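Possible periplasmic protein (PDB 3RGC) serves as a SurA-like periplasmic chaperone that may also have peptidyl-prolyl cis-trans isomerase activity. Local coordinates at residues E104-M109 with D236-L241; K121-N126 with N219-A224; T134-N139 with G178-I183. All blocks are in the same frame, centred on the assembly; numbering follows the deposited sequence.

Contact 1: E104-M109 with D236-L241; sequences EKIASM and DYFDKL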
loop_
_atom_site.group_PDB
_atom_site.type_symbol
_atom_site.label_atom_id
_atom_site.label_comp_id
_atom_site.label_asym_id
_atom_site.label_seq_id
_atom_site.Cartn_x
_atom_site.Cartn_y
_atom_site.Cartn_z
ATOM N N GLU B 104 -0.367 3.784 -28.326
ATOM C CA GLU B 104 0.160 2.434 -28.090
ATOM C C GLU B 104 0.882 1.949 -29.333
ATOM O O GLU B 104 1.992 1.461 -29.258
ATOM C CB GLU B 104 -0.959 1.432 -27.831
ATOM C CG GLU B 104 -1.815 1.641 -26.612
ATOM C CD GLU B 104 -3.048 0.735 -26.640
ATOM O OE1 GLU B 104 -3.025 -0.293 -27.363
ATOM O OE2 GLU B 104 -4.046 1.058 -25.957
ATOM N N LYS B 105 0.210 2.049 -30.479
ATOM C CA LYS B 105 0.783 1.650 -31.760
ATOM C C LYS B 105 2.115 2.359 -31.989
ATOM O O LYS B 105 3.143 1.733 -32.256
ATOM C CB LYS B 105 -0.204 1.990 -32.889
ATOM C CG LYS B 105 0.233 1.571 -34.280
ATOM C CD LYS B 105 0.373 0.054 -34.376
ATOM C CE LYS B 105 0.580 -0.403 -35.813
ATOM N NZ LYS B 105 0.885 -1.868 -35.909
ATOM N N ILE B 106 2.102 3.679 -31.868
ATOM C CA ILE B 106 3.316 4.444 -32.053
ATOM C C ILE B 106 4.412 3.947 -31.127
ATOM O O ILE B 106 5.526 3.700 -31.570
ATOM C CB ILE B 106 3.077 5.955 -31.845
ATOM C CG1 ILE B 106 2.296 6.534 -33.026
ATOM C CG2 ILE B 106 4.395 6.706 -31.687
ATOM C CD1 ILE B 106 2.099 8.020 -32.920
ATOM N N ALA B 107 4.116 3.802 -29.840
ATOM C CA ALA B 107 5.154 3.329 -28.922
ATOM C C ALA B 107 5.649 1.905 -29.238
ATOM O O ALA B 107 6.763 1.544 -28.871
ATOM C CB ALA B 107 4.681 3.410 -27.504
ATOM N N SER B 108 4.830 1.095 -29.906
ATOM C CA SER B 108 5.239 -0.274 -30.216
ATOM C C SER B 108 6.337 -0.262 -31.275
ATOM O O SER B 108 6.933 -1.288 -31.581
ATOM C CB SER B 108 4.052 -1.126 -30.680
ATOM O OG SER B 108 3.753 -0.933 -32.058
ATOM N N MET B 109 6.606 0.917 -31.821
ATOM C CA MET B 109 7.565 1.049 -32.904
ATOM C C MET B 109 8.969 1.238 -32.370
ATOM O O MET B 109 9.928 1.078 -33.102
ATOM C CB MET B 109 7.195 2.231 -33.807
ATOM C CG MET B 109 6.129 1.928 -34.846
ATOM S SD MET B 109 5.669 3.355 -35.864
ATOM C CE MET B 109 4.023 2.897 -36.254
ATOM N N ASP B 236 9.262 12.667 -30.267
ATOM C CA ASP B 236 10.134 12.691 -31.427
ATOM C C ASP B 236 9.383 12.293 -32.695
ATOM O O ASP B 236 9.594 12.863 -33.770
ATOM C CB ASP B 236 11.331 11.763 -31.198
ATOM C CG ASP B 236 12.210 11.625 -32.426
ATOM O OD1 ASP B 236 13.049 12.518 -32.668
ATOM O OD2 ASP B 236 12.062 10.616 -33.150
ATOM N N TYR B 237 8.504 11.307 -32.566
ATOM C CA TYR B 237 7.743 10.816 -33.704
ATOM C C TYR B 237 6.877 11.942 -34.271
ATOM O O TYR B 237 6.792 12.116 -35.493
ATOM C CB TYR B 237 6.873 9.626 -33.280
ATOM C CG TYR B 237 6.079 9.012 -34.412
ATOM C CD1 TYR B 237 6.557 7.908 -35.105
ATOM C CD2 TYR B 237 4.852 9.538 -34.788
ATOM C CE1 TYR B 237 5.827 7.354 -36.147
ATOM C CE2 TYR B 237 4.126 8.995 -35.814
ATOM C CZ TYR B 237 4.614 7.904 -36.491
ATOM O OH TYR B 237 3.873 7.363 -37.510
ATOM N N PHE B 238 6.242 12.705 -33.382
ATOM C CA PHE B 238 5.443 13.855 -33.809
ATOM C C PHE B 238 6.238 15.098 -34.220
ATOM O O PHE B 238 5.794 15.839 -35.094
ATOM C CB PHE B 238 4.318 14.175 -32.817
ATOM C CG PHE B 238 3.193 13.181 -32.873
ATOM C CD1 PHE B 238 2.326 13.164 -33.949
ATOM C CD2 PHE B 238 3.043 12.222 -31.887
ATOM C CE1 PHE B 238 1.307 12.233 -34.024
ATOM C CE2 PHE B 238 2.025 11.289 -31.962
ATOM C CZ PHE B 238 1.158 11.296 -33.030
ATOM N N ASP B 239 7.418 15.315 -33.642
ATOM C CA ASP B 239 8.286 16.394 -34.141
ATOM C C ASP B 239 8.662 16.153 -35.593
ATOM O O ASP B 239 8.489 17.027 -36.441
ATOM C CB ASP B 239 9.567 16.533 -33.325
ATOM C CG ASP B 239 9.299 16.874 -31.882
ATOM O OD1 ASP B 239 8.222 17.457 -31.608
ATOM O OD2 ASP B 239 10.159 16.543 -31.023
ATOM N N LYS B 240 9.190 14.963 -35.871
ATOM C CA LYS B 240 9.565 14.598 -37.227
ATOM C C LYS B 240 8.373 14.751 -38.164
ATOM O O LYS B 240 8.533 15.012 -39.354
ATOM C CB LYS B 240 10.066 13.157 -37.281
ATOM C CG LYS B 240 11.452 12.930 -36.695
ATOM C CD LYS B 240 11.899 11.498 -36.947
ATOM C CE LYS B 240 13.308 11.247 -36.448
ATOM N NZ LYS B 240 13.720 9.832 -36.687
ATOM N N LEU B 241 7.174 14.570 -37.625
ATOM C CA LEU B 241 5.976 14.627 -38.441
ATOM C C LEU B 241 5.588 16.079 -38.690
ATOM O O LEU B 241 5.236 16.449 -39.807
ATOM C CB LEU B 241 4.833 13.887 -37.760
ATOM C CG LEU B 241 3.750 13.397 -38.713
ATOM C CD1 LEU B 241 4.377 12.515 -39.774
ATOM C CD2 LEU B 241 2.669 12.654 -37.944
#

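Contact 2: K121-N126 with N219-A224; sequences KFFEQN and NEVLNA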
loop_
_atom_site.group_PDB
_atom_site.type_symbol
_atom_site.label_atom_id
_atom_site.label_comp_id
_atom_site.label_asym_id
_atom_site.label_seq_id
_atom_site.Cartn_x
_atom_site.Cartn_y
_atom_site.Cartn_z
ATOM N N LYS B 121 22.671 4.841 -15.431
ATOM C CA LYS B 121 23.081 6.099 -16.026
ATOM C C LYS B 121 21.915 7.084 -16.044
ATOM O O LYS B 121 22.104 8.282 -15.837
ATOM C CB LYS B 121 23.654 5.883 -17.425
ATOM C CG LYS B 121 24.558 7.013 -17.874
ATOM C CD LYS B 121 25.812 7.118 -17.015
ATOM C CE LYS B 121 26.735 8.231 -17.521
ATOM N NZ LYS B 121 27.961 8.347 -16.690
ATOM N N PHE B 122 20.709 6.575 -16.258
ATOM C CA PHE B 122 19.522 7.404 -16.151
ATOM C C PHE B 122 19.361 7.950 -14.735
ATOM O O PHE B 122 19.016 9.117 -14.537
ATOM C CB PHE B 122 18.269 6.636 -16.536
ATOM C CG PHE B 122 17.023 7.455 -16.436
ATOM C CD1 PHE B 122 16.635 8.276 -17.486
ATOM C CD2 PHE B 122 16.255 7.431 -15.285
ATOM C CE1 PHE B 122 15.492 9.047 -17.399
ATOM C CE2 PHE B 122 15.111 8.198 -15.186
ATOM C CZ PHE B 122 14.729 9.009 -16.242
ATOM N N PHE B 123 19.609 7.098 -13.753
ATOM C CA PHE B 123 19.571 7.512 -12.357
ATOM C C PHE B 123 20.530 8.663 -12.055
ATOM O O PHE B 123 20.123 9.709 -11.552
ATOM C CB PHE B 123 19.904 6.327 -11.456
ATOM C CG PHE B 123 20.008 6.687 -10.013
ATOM C CD1 PHE B 123 18.897 7.159 -9.326
ATOM C CD2 PHE B 123 21.208 6.550 -9.336
ATOM C CE1 PHE B 123 18.978 7.494 -7.984
ATOM C CE2 PHE B 123 21.299 6.877 -7.989
ATOM C CZ PHE B 123 20.181 7.353 -7.314
ATOM N N GLU B 124 21.808 8.461 -12.355
ATOM C CA GLU B 124 22.831 9.479 -12.108
ATOM C C GLU B 124 22.500 10.812 -12.767
ATOM O O GLU B 124 22.945 11.857 -12.299
ATOM C CB GLU B 124 24.205 8.997 -12.583
ATOM C CG GLU B 124 24.672 7.704 -11.917
ATOM C CD GLU B 124 25.844 7.057 -12.643
ATOM O OE1 GLU B 124 26.453 7.725 -13.513
ATOM O OE2 GLU B 124 26.151 5.878 -12.346
ATOM N N GLN B 125 21.725 10.770 -13.851
ATOM C CA GLN B 125 21.353 11.977 -14.588
ATOM C C GLN B 125 20.127 12.654 -13.974
ATOM O O GLN B 125 19.924 13.857 -14.145
ATOM C CB GLN B 125 21.074 11.650 -16.068
ATOM C CG GLN B 125 22.302 11.463 -16.959
ATOM C CD GLN B 125 21.925 11.061 -18.384
ATOM O OE1 GLN B 125 20.897 10.413 -18.607
ATOM N NE2 GLN B 125 22.749 11.454 -19.357
ATOM N N ASN B 126 19.310 11.873 -13.269
ATOM C CA ASN B 126 18.050 12.377 -12.716
ATOM C C ASN B 126 17.829 12.024 -11.239
ATOM O O ASN B 126 16.738 11.598 -10.851
ATOM C CB ASN B 126 16.875 11.853 -13.541
ATOM C CG ASN B 126 16.931 12.304 -14.983
ATOM O OD1 ASN B 126 16.452 13.384 -15.322
ATOM N ND2 ASN B 126 17.512 11.474 -15.845
ATOM N N ASN B 219 14.094 -0.436 -8.777
ATOM C CA ASN B 219 12.850 -0.759 -9.442
ATOM C C ASN B 219 12.108 0.476 -9.930
ATOM O O ASN B 219 11.353 0.421 -10.897
ATOM C CB ASN B 219 11.961 -1.575 -8.508
ATOM C CG ASN B 219 10.950 -2.398 -9.256
ATOM O OD1 ASN B 219 11.258 -2.970 -10.300
ATOM N ND2 ASN B 219 9.727 -2.448 -8.742
ATOM N N GLU B 220 12.316 1.592 -9.250
ATOM C CA GLU B 220 11.613 2.822 -9.584
ATOM C C GLU B 220 12.262 3.505 -10.784
ATOM O O GLU B 220 11.575 4.024 -11.671
ATOM C CB GLU B 220 11.592 3.766 -8.374
ATOM C CG GLU B 220 10.726 3.282 -7.201
ATOM C CD GLU B 220 11.236 1.999 -6.548
ATOM O OE1 GLU B 220 12.465 1.781 -6.519
ATOM O OE2 GLU B 220 10.403 1.207 -6.060
ATOM N N VAL B 221 13.593 3.502 -10.804
ATOM C CA VAL B 221 14.347 4.101 -11.897
ATOM C C VAL B 221 14.032 3.390 -13.203
ATOM O O VAL B 221 13.873 4.034 -14.246
ATOM C CB VAL B 221 15.875 4.078 -11.645
ATOM C CG1 VAL B 221 16.194 4.637 -10.266
ATOM C CG2 VAL B 221 16.414 2.679 -11.784
ATOM N N LEU B 222 13.914 2.067 -13.147
ATOM C CA LEU B 222 13.667 1.316 -14.368
ATOM C C LEU B 222 12.320 1.708 -14.967
ATOM O O LEU B 222 12.224 1.938 -16.165
ATOM C CB LEU B 222 13.764 -0.185 -14.143
ATOM C CG LEU B 222 13.699 -1.009 -15.427
ATOM C CD1 LEU B 222 14.722 -0.500 -16.434
ATOM C CD2 LEU B 222 13.915 -2.488 -15.141
ATOM N N ASN B 223 11.285 1.822 -14.139
ATOM C CA ASN B 223 9.986 2.230 -14.662
ATOM C C ASN B 223 10.012 3.652 -15.244
ATOM O O ASN B 223 9.463 3.909 -16.314
ATOM C CB ASN B 223 8.903 2.096 -13.589
ATOM C CG ASN B 223 8.768 0.671 -13.073
ATOM O OD1 ASN B 223 9.021 -0.290 -13.796
ATOM N ND2 ASN B 223 8.376 0.531 -11.813
ATOM N N ALA B 224 10.675 4.561 -14.542
ATOM C CA ALA B 224 10.794 5.949 -14.979
ATOM C C ALA B 224 11.652 6.075 -16.241
ATOM O O ALA B 224 11.348 6.861 -17.150
ATOM C CB ALA B 224 11.375 6.798 -13.864
#

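Contact 3: T134-N139 with G178-I183; sequences TQINAN and GLLSQI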
loop_
_atom_site.group_PDB
_atom_site.type_symbol
_atom_site.label_atom_id
_atom_site.label_comp_id
_atom_site.label_asym_id
_atom_site.label_seq_id
_atom_site.Cartn_x
_atom_site.Cartn_y
_atom_site.Cartn_z
ATOM N N THR B 134 14.756 12.151 5.187
ATOM C CA THR B 134 15.464 11.463 6.269
ATOM C C THR B 134 14.615 11.405 7.539
ATOM O O THR B 134 14.809 10.542 8.401
ATOM C CB THR B 134 16.794 12.173 6.608
ATOM O OG1 THR B 134 17.528 12.430 5.405
ATOM C CG2 THR B 134 17.642 11.321 7.545
ATOM N N GLN B 135 13.681 12.342 7.651
ATOM C CA GLN B 135 12.792 12.409 8.799
ATOM C C GLN B 135 11.350 12.524 8.321
ATOM O O GLN B 135 10.981 13.456 7.597
ATOM C CB GLN B 135 13.162 13.590 9.702
ATOM N N ILE B 136 10.540 11.552 8.716
ATOM C CA ILE B 136 9.141 11.527 8.333
ATOM C C ILE B 136 8.312 11.253 9.577
ATOM O O ILE B 136 8.577 10.301 10.314
ATOM C CB ILE B 136 8.835 10.421 7.275
ATOM C CG1 ILE B 136 9.788 10.510 6.080
ATOM C CG2 ILE B 136 7.388 10.512 6.793
ATOM C CD1 ILE B 136 9.443 9.524 4.956
ATOM N N ASN B 137 7.315 12.096 9.814
ATOM C CA ASN B 137 6.397 11.879 10.914
ATOM C C ASN B 137 5.039 11.594 10.323
ATOM O O ASN B 137 4.641 12.243 9.354
ATOM C CB ASN B 137 6.336 13.090 11.850
ATOM C CG ASN B 137 7.668 13.371 12.533
ATOM O OD1 ASN B 137 7.992 12.767 13.554
ATOM N ND2 ASN B 137 8.442 14.300 11.973
ATOM N N ALA B 138 4.340 10.615 10.899
ATOM C CA ALA B 138 3.039 10.195 10.387
ATOM C C ALA B 138 2.154 9.591 11.467
ATOM O O ALA B 138 2.620 9.243 12.556
ATOM C CB ALA B 138 3.209 9.198 9.233
ATOM N N ASN B 139 0.865 9.501 11.156
ATOM C CA ASN B 139 -0.062 8.708 11.939
ATOM C C ASN B 139 -0.021 7.275 11.441
ATOM O O ASN B 139 -0.295 7.024 10.274
ATOM C CB ASN B 139 -1.485 9.240 11.770
ATOM C CG ASN B 139 -1.622 10.671 12.213
ATOM O OD1 ASN B 139 -1.085 11.062 13.238
ATOM N ND2 ASN B 139 -2.342 11.467 11.438
ATOM N N GLY B 178 11.405 5.776 1.494
ATOM C CA GLY B 178 11.231 6.068 0.085
ATOM C C GLY B 178 9.769 6.056 -0.314
ATOM O O GLY B 178 9.310 6.906 -1.086
ATOM N N LEU B 179 9.033 5.085 0.220
ATOM C CA LEU B 179 7.609 4.966 -0.050
ATOM C C LEU B 179 6.832 6.200 0.422
ATOM O O LEU B 179 6.164 6.874 -0.370
ATOM C CB LEU B 179 7.065 3.700 0.612
ATOM C CG LEU B 179 5.546 3.595 0.752
ATOM C CD1 LEU B 179 4.872 3.741 -0.599
ATOM C CD2 LEU B 179 5.176 2.279 1.402
ATOM N N LEU B 180 6.934 6.508 1.713
ATOM C CA LEU B 180 6.151 7.598 2.279
ATOM C C LEU B 180 6.534 8.954 1.707
ATOM O O LEU B 180 5.678 9.824 1.523
ATOM C CB LEU B 180 6.260 7.607 3.796
ATOM C CG LEU B 180 5.703 6.340 4.445
ATOM C CD1 LEU B 180 5.714 6.486 5.941
ATOM C CD2 LEU B 180 4.298 6.054 3.944
ATOM N N SER B 181 7.818 9.132 1.418
ATOM C CA SER B 181 8.282 10.402 0.864
ATOM C C SER B 181 7.540 10.788 -0.423
ATOM O O SER B 181 7.462 11.966 -0.761
ATOM C CB SER B 181 9.797 10.394 0.653
ATOM O OG SER B 181 10.207 9.231 -0.034
ATOM N N GLN B 182 6.987 9.801 -1.129
ATOM C CA GLN B 182 6.163 10.087 -2.301
ATOM C C GLN B 182 4.800 10.598 -1.859
ATOM O O GLN B 182 4.435 11.741 -2.131
ATOM C CB GLN B 182 6.009 8.853 -3.188
ATOM C CG GLN B 182 7.316 8.357 -3.784
ATOM C CD GLN B 182 8.032 9.423 -4.591
ATOM O OE1 GLN B 182 7.401 10.196 -5.313
ATOM N NE2 GLN B 182 9.355 9.476 -4.463
ATOM N N ILE B 183 4.056 9.745 -1.167
ATOM C CA ILE B 183 2.805 10.146 -0.539
ATOM C C ILE B 183 2.867 11.594 -0.047
ATOM O O ILE B 183 3.823 11.981 0.631
ATOM C CB ILE B 183 2.485 9.229 0.652
ATOM C CG1 ILE B 183 2.474 7.763 0.196
ATOM C CG2 ILE B 183 1.168 9.635 1.306
#

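Contact 1: E104-M109 with D236-L241
Ile-106, on the last turns of helix 86-107, meets Tyr-237 and Phe-238 of helix 218-244, and the whole contact is apolar, without a hydrogen bond between 104-109 and 236-241. The aliphatic-aromatic part is divided between two branches of the isoleucine. CG2 lies over one face of the Tyr-237 ring, 4.3 Å from the ring centroid and 22° off the normal, in a CH-pi arrangement displaced toward the CG side of the ring. The longer branch, which runs out extended (chi2 -177°), takes CD1 into the corner where the two rings meet: CD1 is 3.7 Å from Tyr-237 CD2 and 3.4 Å from Phe-238 CE2. The last of these is close for two carbons, so the methyl fits tightly. The rings also touch each other, with Tyr-237 CD2 standing over the centre of the Phe-238 ring.

A sulfur-aromatic contact extends this surface. Met-109, three residues on, has an extended side chain and puts SD 4.0 Å from Tyr-237 CE1, approaching the ring obliquely at 58° to its normal. This Met-aromatic pair lies at the border of the contact, whereas Ile-106 and Phe-238 are buried.

Polar groups act within the segments. Ser-108 OG donates to a lone pair of Lys-105 O, in the plane of that carbonyl, at 2.7 Å. The hydroxyl of Tyr-237 is hydrogen-bonded to Gln-44 OE1, which ties the ring to a third helix.

That helix, 30-48, completes the surroundings: Leu-48 touches Met-109 and Met-40 touches Phe-238, while Phe-233 and Ile-234, one turn earlier on helix 218-244, continue the bed for Ile-106. The three helices pack together here, building 218-244 into the helical, SurA N-terminal-like part of the molecule.

Contact 2: K121-N126 with N219-A224
Phe-122 reaches from helix 116-125 to the backbone of Val-221 and Ala-224 on helix 218-244. Its CB is directed toward that helix, and CG lies opposite the backbone N (chi1 180°), which carries the ring toward helix 218-244. Along one side of the ring, CD2 comes to 4.3 Å from Val-221 O. Farther out, CE2 is 4.2 Å from the methyl CB of Ala-224. At the tip, CZ approaches Ala-224 O at 4.1 Å. Both carbonyl oxygens lie obliquely to the ring. The phenylalanine thus meets helix backbone and one methyl, with no hydrogen bond across the contact.

One face of the same ring is approached from its own segment. Asn-126, the first residue to leave the helical conformation, turns its side chain back so that ND2 donates to Phe-122 O at 3.1 Å, in the carbonyl plane and nearly straight at 164°. The same nitrogen stands 3.5 Å above the ring plane, toward its rim. The amide thus folds back onto the last turn.

Phe-123 makes a second, smaller contact: its CD1 meets Val-221 CG1 at 3.8 Å, the two side chains running obliquely to each other.

The short helical segments run at 92°, with their axes 9.8 Å apart. This near-perpendicular helix-helix packing, with aromatic rings at its core, joins helix 116-125 of the Cj1289-like C-terminal region to the early turns of helix 218-244. Tyr-225 meets the Phe-122 ring, Tyr-214 that of Phe-123, and Phe-130, in the loop before strand 135-143, touches Val-221 and Ala-224.

Contact 3: T134-N139 with G178-I183
A helix laid on one face of an antiparallel sheet brings Ile-136 against Leu-180 and Ser-181; this helix-on-sheet packing belongs to the Cj1289-like domain, whose sequence family belongs to the FKBP-like superfamily. Strand 135-143 is an inner strand, running between 163-167 and 198-207, and helix 174-182 covers it. At its start the strand has a classic beta bulge, Thr-134 and Gln-135 lying opposite Asp-207. Beyond it the side chains alternate. Ile-136 and Ala-138 point toward the helix, whereas Asn-137 points away from it, where its OD1 is hydrogen-bonded to Ser-166 OG on the neighbouring strand 163-167.

Ile-136 does the touching. Its CG1 lies opposite the carbonyl carbon (chi1 -52°) and the branch continues extended, which carries CD1 far out from the sheet to the helix surface. There CD1 meets Leu-180 CB at 3.9 Å, the two side chains crossing at an oblique angle. Contact is therefore made at the root of the leucine, whose side chain also touches Tyr-201 and Val-203 of strand 198-207; Val-203 also touches Ile-136, so strand and helix share one apolar patch.

No hydrogen bond joins 134-139 to 178-183. In the serine beside Leu-180, Ser-181 OG stays near the carbonyls of the preceding turn. What this residue offers the sheet is backbone and carbon: Ile-136 CD1 lies 3.9 Å from Ser-181 N and 4.4 Å from Ser-181 CB.

All three contacts join their segments without a hydrogen bond, yet they do different jobs. Contacts 1 and 2 use the same long helix, 218-244, at centres 22 Å apart: aromatic rings of the helix receive an isoleucine and a methionine in contact 1, while in contact 2 the rings come from the partner and the helix supplies backbone, alanine and valine. Contact 3 does not use this helix and joins strand to helix through aliphatic chains, about 38 Å between centres from contact 1, on the opposite side of the chain's centre. Contacts 2 and 3 are buried; contact 1 is only partly so. Helix 218-244 thus links contacts 1 and 2, whereas contact 3 lies in the sheet domain.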